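Metallo-beta-lactamase superfamily protein (Thermus thermophilus, PDB 2ZWR) binds zinc ions and is probably a metal-dependent hydrolase of the metallo-beta-lactamase fold. Local coordinates at residues 73-78 against 104-109; 116-121 against 131-136. All coordinates share one frame; numbering follows the deposited sequence.

The two contacts lie in series along the chain, contact 1 closing before contact 2 opens, and their centres are about 15 Å apart. Contact 1 forms the edge of one six-stranded mixed sheet, whereas contact 2 is a hairpin in the other; together these sheets make the core of the metallo-beta-lactamase fold. Their meeting surface is largely apolar: L108 CD1 of contact 1 comes within 3.6 Å of F132 CZ in contact 2. Nearby the rings of H77 and H121 stack, with H77 NE2 3.4 Å from H121 CD2. H121 binds a zinc ion distinct from the metals held by H54, H56, D58, H59, H125, D144 and H184.

Contact 1. Residues 73-78 against 104-109; sequences PVYLHP and PVRPLE
Y75 and R106 sit side by side in parallel strand register, their side chains emerging on the same face of the sheet and crossing obliquely. Each places CG anti to its carbonyl carbon, and the arginine then runs extended from CG to NE past the tyrosine. R106 CB lies over one face of the Y75 ring, offset toward the rim and 3.9 Å from its centroid, a CH-pi contact. The guanidinium is turned 82° from the ring, so its edge rather than its face meets the phenol: NH1 donates to Y75 OH at 3.1 Å, the oxygen lying in the guanidinium plane. P73 CB sits over the centre of one guanidinium face, 3.5 Å from R106 CZ, which limits how the group can turn. Backbone bonds set this pairing up. R106 straddles Y75, its N donating to V74 O (2.7 Å) and its O accepting from L76 N (2.9 Å), both nearly along the C=O axes. The following bond, L108 N to L76 O at 3.1 Å, is bent, with the donor above the carbonyl plane. L108 points toward 73-78 and lays CD2 on Y75 CB at 3.7 Å. A water joins P104 O to V74 N where the strands begin. Strand 106-107 is the outermost strand of its sheet; strand 74-76 bonds on its other flank to the 50-52 region. V74, L76 and V105 rest on Y84 of helix 81-85, while L108 reaches V130, F132 and L114 of the second sheet.

Contact 2. Residues 116-121 against 131-136; sequences GFQVLH and AFYDPE. With ZN (zinc ion), chain F.
Y133 O has two grips from the facing strand: Q118 N donates a nearly straight hydrogen bond of 2.8 Å (170° at the hydrogen), and F117 CA approaches at 3.3 Å in a CA-H...O contact. The Q118 N-H lies in the carbonyl plane. Q118 O takes Y133 N in return, making Q118 and Y133 an antiparallel hydrogen-bonded pair; L120 and A131 form the next one, with L120 N 3.0 Å from A131 O. Between them V119 and F132 are a non-hydrogen-bonded pair whose side chains leave the opposite face. This is a two-stranded antiparallel hairpin, strands 117-121 and 130-134, within one of the two mixed sheets of the metallo-beta-lactamase fold. On the face carrying V119 and F132, F132 CB stands over one face of the F117 ring, 4.0 Å from its centroid, and the two side chains cross at about a right angle. V119 lies alongside F132, with CG2 4.2 Å from CE1 of its ring. F117 and F132 both also pack on L51 of the other sheet. On the reverse face Q118, extended beyond CG, runs beside Y133; its NE2 meets the ring edge at CD2, 3.7 Å away, with amide and ring planes 31° apart. L120 CD2 touches Y133 CB at 4.0 Å. The D134 carboxylate bonds to Q139 NE2 and G137 N. At the far end of strand 117-121, H121 ND1 binds a zinc ion, and its other ring nitrogen, NE2, hydrogen-bonds P127 O.

Contact 1. Residues 73-78 against 104-109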
ATOM      1  N   PRO A  73       2.308 -13.558  -7.468  1.00 11.48           N
ATOM      2  CA  PRO A  73       1.254 -13.672  -6.466  1.00 11.20           C
ATOM      3  C   PRO A  73       0.910 -12.295  -5.902  1.00 10.72           C
ATOM      4  O   PRO A  73       1.792 -11.433  -5.776  1.00  9.95           O
ATOM      5  CB  PRO A  73       1.867 -14.573  -5.384  1.00 11.22           C
ATOM      6  CG  PRO A  73       3.314 -14.538  -5.586  1.00 11.47           C
ATOM      7  CD  PRO A  73       3.549 -14.241  -7.057  1.00 11.96           C
ATOM      8  N   VAL A  74      -0.377 -12.099  -5.604  1.00 10.38           N
ATOM      9  CA  VAL A  74      -0.895 -10.851  -5.070  1.00  9.29           C
ATOM     10  C   VAL A  74      -1.428 -11.102  -3.677  1.00  9.49           C
ATOM     11  O   VAL A  74      -2.315 -11.928  -3.492  1.00  9.66           O
ATOM     12  CB  VAL A  74      -2.023 -10.262  -5.960  1.00  9.43           C
ATOM     13  CG1 VAL A  74      -2.561  -8.973  -5.357  1.00  8.50           C
ATOM     14  CG2 VAL A  74      -1.515 -10.006  -7.371  1.00  8.11           C
ATOM     15  N   TYR A  75      -0.875 -10.382  -2.699  1.00  9.67           N
ATOM     16  CA  TYR A  75      -1.275 -10.501  -1.309  1.00  9.38           C
ATOM     17  C   TYR A  75      -2.206  -9.351  -0.929  1.00  9.61           C
ATOM     18  O   TYR A  75      -1.861  -8.172  -1.103  1.00  8.90           O
ATOM     19  CB  TYR A  75      -0.035 -10.513  -0.400  1.00  9.83           C
ATOM     20  CG  TYR A  75       0.745 -11.803  -0.469  1.00 10.46           C
ATOM     21  CD1 TYR A  75       0.538 -12.807   0.471  1.00 10.26           C
ATOM     22  CD2 TYR A  75       1.669 -12.031  -1.498  1.00 10.97           C
ATOM     23  CE1 TYR A  75       1.250 -14.013   0.407  1.00 11.44           C
ATOM     24  CE2 TYR A  75       2.369 -13.226  -1.588  1.00 11.19           C
ATOM     25  CZ  TYR A  75       2.158 -14.211  -0.628  1.00 11.63           C
ATOM     26  OH  TYR A  75       2.856 -15.388  -0.703  1.00 12.43           O
ATOM     27  N   LEU A  76      -3.380  -9.709  -0.409  1.00  9.18           N
ATOM     28  CA  LEU A  76      -4.375  -8.731   0.012  1.00  9.66           C
ATOM     29  C   LEU A  76      -5.155  -9.260   1.194  1.00 10.00           C
ATOM     30  O   LEU A  76      -5.482 -10.447   1.232  1.00  9.81           O
ATOM     31  CB  LEU A  76      -5.356  -8.446  -1.135  1.00  9.51           C
ATOM     32  CG  LEU A  76      -6.513  -7.478  -0.904  1.00  8.80           C
ATOM     33  CD1 LEU A  76      -6.042  -6.022  -0.953  1.00  6.22           C
ATOM     34  CD2 LEU A  76      -7.595  -7.747  -1.936  1.00  7.50           C
ATOM     35  N   HIS A  77      -5.453  -8.383   2.154  1.00 10.34           N
ATOM     36  CA  HIS A  77      -6.372  -8.731   3.239  1.00 10.03           C
ATOM     37  C   HIS A  77      -7.763  -9.035   2.649  1.00 10.09           C
ATOM     38  O   HIS A  77      -8.308  -8.234   1.874  1.00  9.93           O
ATOM     39  CB  HIS A  77      -6.452  -7.594   4.257  1.00 10.45           C
ATOM     40  CG  HIS A  77      -7.022  -8.000   5.579  1.00  9.36           C
ATOM     41  ND1 HIS A  77      -8.376  -8.164   5.786  1.00  8.90           N
ATOM     42  CD2 HIS A  77      -6.424  -8.277   6.762  1.00  9.31           C
ATOM     43  CE1 HIS A  77      -8.586  -8.532   7.037  1.00  7.74           C
ATOM     44  NE2 HIS A  77      -7.419  -8.600   7.654  1.00  9.58           N
ATOM     45  N   PRO A  78      -8.341 -10.196   3.013  1.00 10.04           N
ATOM     46  CA  PRO A  78      -9.622 -10.651   2.463  1.00  9.82           C
ATOM     47  C   PRO A  78     -10.788  -9.666   2.648  1.00  9.41           C
ATOM     48  O   PRO A  78     -11.746  -9.709   1.879  1.00  8.62           O
ATOM     49  CB  PRO A  78      -9.892 -11.965   3.216  1.00  9.43           C
ATOM     50  CG  PRO A  78      -9.013 -11.915   4.418  1.00 10.17           C
ATOM     51  CD  PRO A  78      -7.796 -11.158   3.990  1.00  9.95           C
ATOM     52  N   PRO A 104      -6.881 -15.470  -8.544  1.00 17.33           N
ATOM     53  CA  PRO A 104      -7.080 -15.272  -7.109  1.00 16.98           C
ATOM     54  C   PRO A 104      -5.983 -14.439  -6.439  1.00 16.75           C
ATOM     55  O   PRO A 104      -4.936 -14.172  -7.041  1.00 16.61           O
ATOM     56  CB  PRO A 104      -7.050 -16.706  -6.579  1.00 17.19           C
ATOM     57  CG  PRO A 104      -6.034 -17.355  -7.432  1.00 17.58           C
ATOM     58  CD  PRO A 104      -6.172 -16.735  -8.808  1.00 17.51           C
ATOM     59  N   VAL A 105      -6.242 -14.023  -5.201  1.00 16.12           N
ATOM     60  CA  VAL A 105      -5.225 -13.388  -4.375  1.00 15.76           C
ATOM     61  C   VAL A 105      -4.862 -14.307  -3.211  1.00 15.18           C
ATOM     62  O   VAL A 105      -5.631 -15.202  -2.868  1.00 15.58           O
ATOM     63  CB  VAL A 105      -5.664 -11.985  -3.851  1.00 15.39           C
ATOM     64  CG1 VAL A 105      -6.076 -11.095  -5.002  1.00 16.30           C
ATOM     65  CG2 VAL A 105      -6.794 -12.096  -2.836  1.00 15.76           C
ATOM     66  N   ARG A 106      -3.691 -14.073  -2.625  1.00 14.56           N
ATOM     67  CA  ARG A 106      -3.266 -14.738  -1.399  1.00 14.21           C
ATOM     68  C   ARG A 106      -3.581 -13.828  -0.219  1.00 13.90           C
ATOM     69  O   ARG A 106      -3.438 -12.608  -0.322  1.00 13.94           O
ATOM     70  CB  ARG A 106      -1.767 -15.057  -1.439  1.00 14.42           C
ATOM     71  CG  ARG A 106      -1.395 -16.013  -2.561  1.00 14.63           C
ATOM     72  CD  ARG A 106       0.080 -16.336  -2.574  1.00 16.92           C
ATOM     73  NE  ARG A 106       0.432 -17.232  -3.683  1.00 18.77           N
ATOM     74  CZ  ARG A 106       1.652 -17.730  -3.889  1.00 18.30           C
ATOM     75  NH1 ARG A 106       2.658 -17.410  -3.077  1.00 18.28           N
ATOM     76  NH2 ARG A 106       1.870 -18.533  -4.916  1.00 18.37           N
ATOM     77  N   PRO A 107      -4.050 -14.414   0.894  1.00 13.51           N
ATOM     78  CA  PRO A 107      -4.497 -13.593   2.013  1.00 13.26           C
ATOM     79  C   PRO A 107      -3.401 -12.973   2.891  1.00 12.70           C
ATOM     80  O   PRO A 107      -2.297 -13.521   3.047  1.00 12.76           O
ATOM     81  CB  PRO A 107      -5.357 -14.562   2.834  1.00 13.30           C
ATOM     82  CG  PRO A 107      -4.837 -15.894   2.522  1.00 14.18           C
ATOM     83  CD  PRO A 107      -4.239 -15.852   1.146  1.00 13.26           C
ATOM     84  N   LEU A 108      -3.736 -11.822   3.446  1.00 11.80           N
ATOM     85  CA  LEU A 108      -2.970 -11.209   4.513  1.00 12.05           C
ATOM     86  C   LEU A 108      -3.818 -11.282   5.787  1.00 12.30           C
ATOM     87  O   LEU A 108      -5.035 -11.471   5.713  1.00 12.05           O
ATOM     88  CB  LEU A 108      -2.632  -9.755   4.168  1.00 10.92           C
ATOM     89  CG  LEU A 108      -1.682  -9.523   2.984  1.00 10.74           C
ATOM     90  CD1 LEU A 108      -1.592  -8.038   2.661  1.00  8.97           C
ATOM     91  CD2 LEU A 108      -0.302 -10.110   3.261  1.00  7.83           C
ATOM     92  N   GLU A 109      -3.172 -11.141   6.940  1.00 12.45           N
ATOM     93  CA  GLU A 109      -3.841 -11.234   8.233  1.00 13.75           C
ATOM     94  C   GLU A 109      -3.001 -10.501   9.269  1.00 13.68           C
ATOM     95  O   GLU A 109      -1.774 -10.505   9.182  1.00 13.45           O
ATOM     96  CB  GLU A 109      -4.025 -12.713   8.626  1.00 13.52           C
ATOM     97  CG  GLU A 109      -4.603 -12.953  10.028  1.00 16.07           C
ATOM     98  CD  GLU A 109      -5.153 -14.360  10.232  1.00 15.51           C
ATOM     99  OE1 GLU A 109      -4.402 -15.325   9.961  1.00 15.86           O
ATOM    100  OE2 GLU A 109      -6.346 -14.477  10.652  1.00 17.62           O
TER
HETATM  101  O   HOH W   1      -2.263 -14.450  -6.451  1.00 22.54           O

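Contact 2. Residues 116-121 against 131-136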
ATOM      1  N   GLY A 116       9.924 -10.334   5.382  1.00 16.99           N
ATOM      2  CA  GLY A 116      10.583  -9.529   6.405  1.00 16.83           C
ATOM      3  C   GLY A 116       9.691  -8.484   7.052  1.00 17.06           C
ATOM      4  O   GLY A 116      10.183  -7.665   7.841  1.00 17.78           O
ATOM      5  N   PHE A 117       8.394  -8.509   6.729  1.00 16.01           N
ATOM      6  CA  PHE A 117       7.414  -7.577   7.306  1.00 15.26           C
ATOM      7  C   PHE A 117       6.480  -8.259   8.303  1.00 15.49           C
ATOM      8  O   PHE A 117       6.183  -9.450   8.187  1.00 15.27           O
ATOM      9  CB  PHE A 117       6.543  -6.929   6.208  1.00 14.51           C
ATOM     10  CG  PHE A 117       7.302  -6.034   5.250  1.00 14.27           C
ATOM     11  CD1 PHE A 117       7.852  -4.832   5.679  1.00 13.01           C
ATOM     12  CD2 PHE A 117       7.437  -6.393   3.910  1.00 13.06           C
ATOM     13  CE1 PHE A 117       8.541  -4.014   4.792  1.00 14.27           C
ATOM     14  CE2 PHE A 117       8.119  -5.591   3.016  1.00 12.16           C
ATOM     15  CZ  PHE A 117       8.672  -4.396   3.450  1.00 13.31           C
ATOM     16  N   GLN A 118       5.991  -7.488   9.265  1.00 15.57           N
ATOM     17  CA  GLN A 118       4.873  -7.913  10.095  1.00 16.13           C
ATOM     18  C   GLN A 118       3.630  -7.174   9.594  1.00 15.08           C
ATOM     19  O   GLN A 118       3.657  -5.952   9.404  1.00 14.80           O
ATOM     20  CB  GLN A 118       5.153  -7.600  11.568  1.00 15.97           C
ATOM     21  CG  GLN A 118       3.977  -7.846  12.519  1.00 18.63           C
ATOM     22  CD  GLN A 118       4.257  -7.417  13.975  1.00 19.27           C
ATOM     23  OE1 GLN A 118       3.565  -7.857  14.895  1.00 24.84           O
ATOM     24  NE2 GLN A 118       5.268  -6.569  14.181  1.00 21.31           N
ATOM     25  N   VAL A 119       2.550  -7.918   9.371  1.00 14.42           N
ATOM     26  CA  VAL A 119       1.296  -7.342   8.900  1.00 13.54           C
ATOM     27  C   VAL A 119       0.472  -6.798  10.070  1.00 13.58           C
ATOM     28  O   VAL A 119       0.188  -7.509  11.038  1.00 13.38           O
ATOM     29  CB  VAL A 119       0.488  -8.356   8.049  1.00 13.56           C
ATOM     30  CG1 VAL A 119      -0.889  -7.788   7.626  1.00 12.33           C
ATOM     31  CG2 VAL A 119       1.292  -8.778   6.823  1.00 12.99           C
ATOM     32  N   LEU A 120       0.129  -5.516   9.975  1.00 13.14           N
ATOM     33  CA  LEU A 120      -0.759  -4.849  10.919  1.00 13.16           C
ATOM     34  C   LEU A 120      -2.082  -4.590  10.214  1.00 12.78           C
ATOM     35  O   LEU A 120      -2.110  -3.876   9.212  1.00 12.85           O
ATOM     36  CB  LEU A 120      -0.152  -3.511  11.361  1.00 13.48           C
ATOM     37  CG  LEU A 120       0.924  -3.401  12.458  1.00 14.95           C
ATOM     38  CD1 LEU A 120       1.829  -4.608  12.547  1.00 14.54           C
ATOM     39  CD2 LEU A 120       1.755  -2.137  12.268  1.00 13.31           C
ATOM     40  N   HIS A 121      -3.167  -5.175  10.713  1.00 11.90           N
ATOM     41  CA  HIS A 121      -4.479  -4.871  10.180  1.00 11.53           C
ATOM     42  C   HIS A 121      -4.995  -3.593  10.818  1.00 11.74           C
ATOM     43  O   HIS A 121      -5.313  -3.558  12.013  1.00 11.36           O
ATOM     44  CB  HIS A 121      -5.478  -6.018  10.384  1.00 11.42           C
ATOM     45  CG  HIS A 121      -6.820  -5.754   9.766  1.00 11.77           C
ATOM     46  ND1 HIS A 121      -8.002  -5.869  10.464  1.00 11.52           N
ATOM     47  CD2 HIS A 121      -7.162  -5.352   8.516  1.00 12.42           C
ATOM     48  CE1 HIS A 121      -9.015  -5.571   9.671  1.00 10.08           C
ATOM     49  NE2 HIS A 121      -8.535  -5.249   8.483  1.00 11.46           N
ATOM     50  N   ALA A 131      -0.825  -2.378   7.175  1.00  9.43           N
ATOM     51  CA  ALA A 131       0.513  -1.800   7.031  1.00  9.47           C
ATOM     52  C   ALA A 131       1.540  -2.913   7.086  1.00  9.49           C
ATOM     53  O   ALA A 131       1.340  -3.913   7.786  1.00  9.36           O
ATOM     54  CB  ALA A 131       0.798  -0.773   8.131  1.00  9.46           C
ATOM     55  N   PHE A 132       2.629  -2.735   6.341  1.00  9.46           N
ATOM     56  CA  PHE A 132       3.747  -3.662   6.339  1.00 10.30           C
ATOM     57  C   PHE A 132       4.861  -3.061   7.155  1.00 10.71           C
ATOM     58  O   PHE A 132       5.483  -2.083   6.734  1.00 11.30           O
ATOM     59  CB  PHE A 132       4.204  -3.978   4.904  1.00  9.49           C
ATOM     60  CG  PHE A 132       3.111  -4.536   4.052  1.00 10.35           C
ATOM     61  CD1 PHE A 132       2.748  -5.873   4.164  1.00  9.65           C
ATOM     62  CD2 PHE A 132       2.417  -3.716   3.159  1.00  9.70           C
ATOM     63  CE1 PHE A 132       1.719  -6.397   3.396  1.00  9.69           C
ATOM     64  CE2 PHE A 132       1.394  -4.223   2.377  1.00 10.03           C
ATOM     65  CZ  PHE A 132       1.033  -5.569   2.500  1.00 11.65           C
ATOM     66  N   TYR A 133       5.106  -3.661   8.318  1.00 11.93           N
ATOM     67  CA  TYR A 133       6.004  -3.102   9.334  1.00 13.07           C
ATOM     68  C   TYR A 133       7.338  -3.852   9.404  1.00 13.64           C
ATOM     69  O   TYR A 133       7.374  -5.083   9.528  1.00 13.87           O
ATOM     70  CB  TYR A 133       5.308  -3.064  10.715  1.00 13.09           C
ATOM     71  CG  TYR A 133       6.169  -2.500  11.835  1.00 14.57           C
ATOM     72  CD1 TYR A 133       6.880  -1.307  11.665  1.00 14.56           C
ATOM     73  CD2 TYR A 133       6.261  -3.151  13.075  1.00 15.03           C
ATOM     74  CE1 TYR A 133       7.681  -0.792  12.678  1.00 15.05           C
ATOM     75  CE2 TYR A 133       7.060  -2.635  14.101  1.00 15.83           C
ATOM     76  CZ  TYR A 133       7.759  -1.452  13.894  1.00 14.92           C
ATOM     77  OH  TYR A 133       8.551  -0.926  14.893  1.00 16.31           O
ATOM     78  N   ASP A 134       8.425  -3.093   9.314  1.00 14.59           N
ATOM     79  CA  ASP A 134       9.773  -3.628   9.390  1.00 15.92           C
ATOM     80  C   ASP A 134      10.505  -3.020  10.600  1.00 17.15           C
ATOM     81  O   ASP A 134      11.172  -1.989  10.486  1.00 16.99           O
ATOM     82  CB  ASP A 134      10.510  -3.381   8.064  1.00 15.77           C
ATOM     83  CG  ASP A 134      12.023  -3.516   8.182  1.00 16.17           C
ATOM     84  OD1 ASP A 134      12.514  -4.370   8.949  1.00 17.58           O
ATOM     85  OD2 ASP A 134      12.726  -2.752   7.493  1.00 17.58           O
ATOM     86  N   PRO A 135      10.366  -3.662  11.778  1.00 18.50           N
ATOM     87  CA  PRO A 135      10.960  -3.150  13.017  1.00 19.36           C
ATOM     88  C   PRO A 135      12.478  -3.021  12.972  1.00 20.15           C
ATOM     89  O   PRO A 135      13.034  -2.105  13.575  1.00 20.75           O
ATOM     90  CB  PRO A 135      10.551  -4.190  14.071  1.00 19.40           C
ATOM     91  CG  PRO A 135      10.156  -5.410  13.304  1.00 19.61           C
ATOM     92  CD  PRO A 135       9.618  -4.916  12.000  1.00 18.62           C
ATOM     93  N   GLU A 136      13.135  -3.927  12.256  1.00 20.89           N
ATOM     94  CA  GLU A 136      14.586  -3.954  12.188  1.00 21.21           C
ATOM     95  C   GLU A 136      15.153  -2.758  11.434  1.00 21.02           C
ATOM     96  O   GLU A 136      16.148  -2.170  11.867  1.00 21.71           O
ATOM     97  CB  GLU A 136      15.066  -5.273  11.574  1.00 21.61           C
TER
HETATM   98 ZN    ZN F 211      -8.053  -6.623  12.482  1.00 21.78          ZN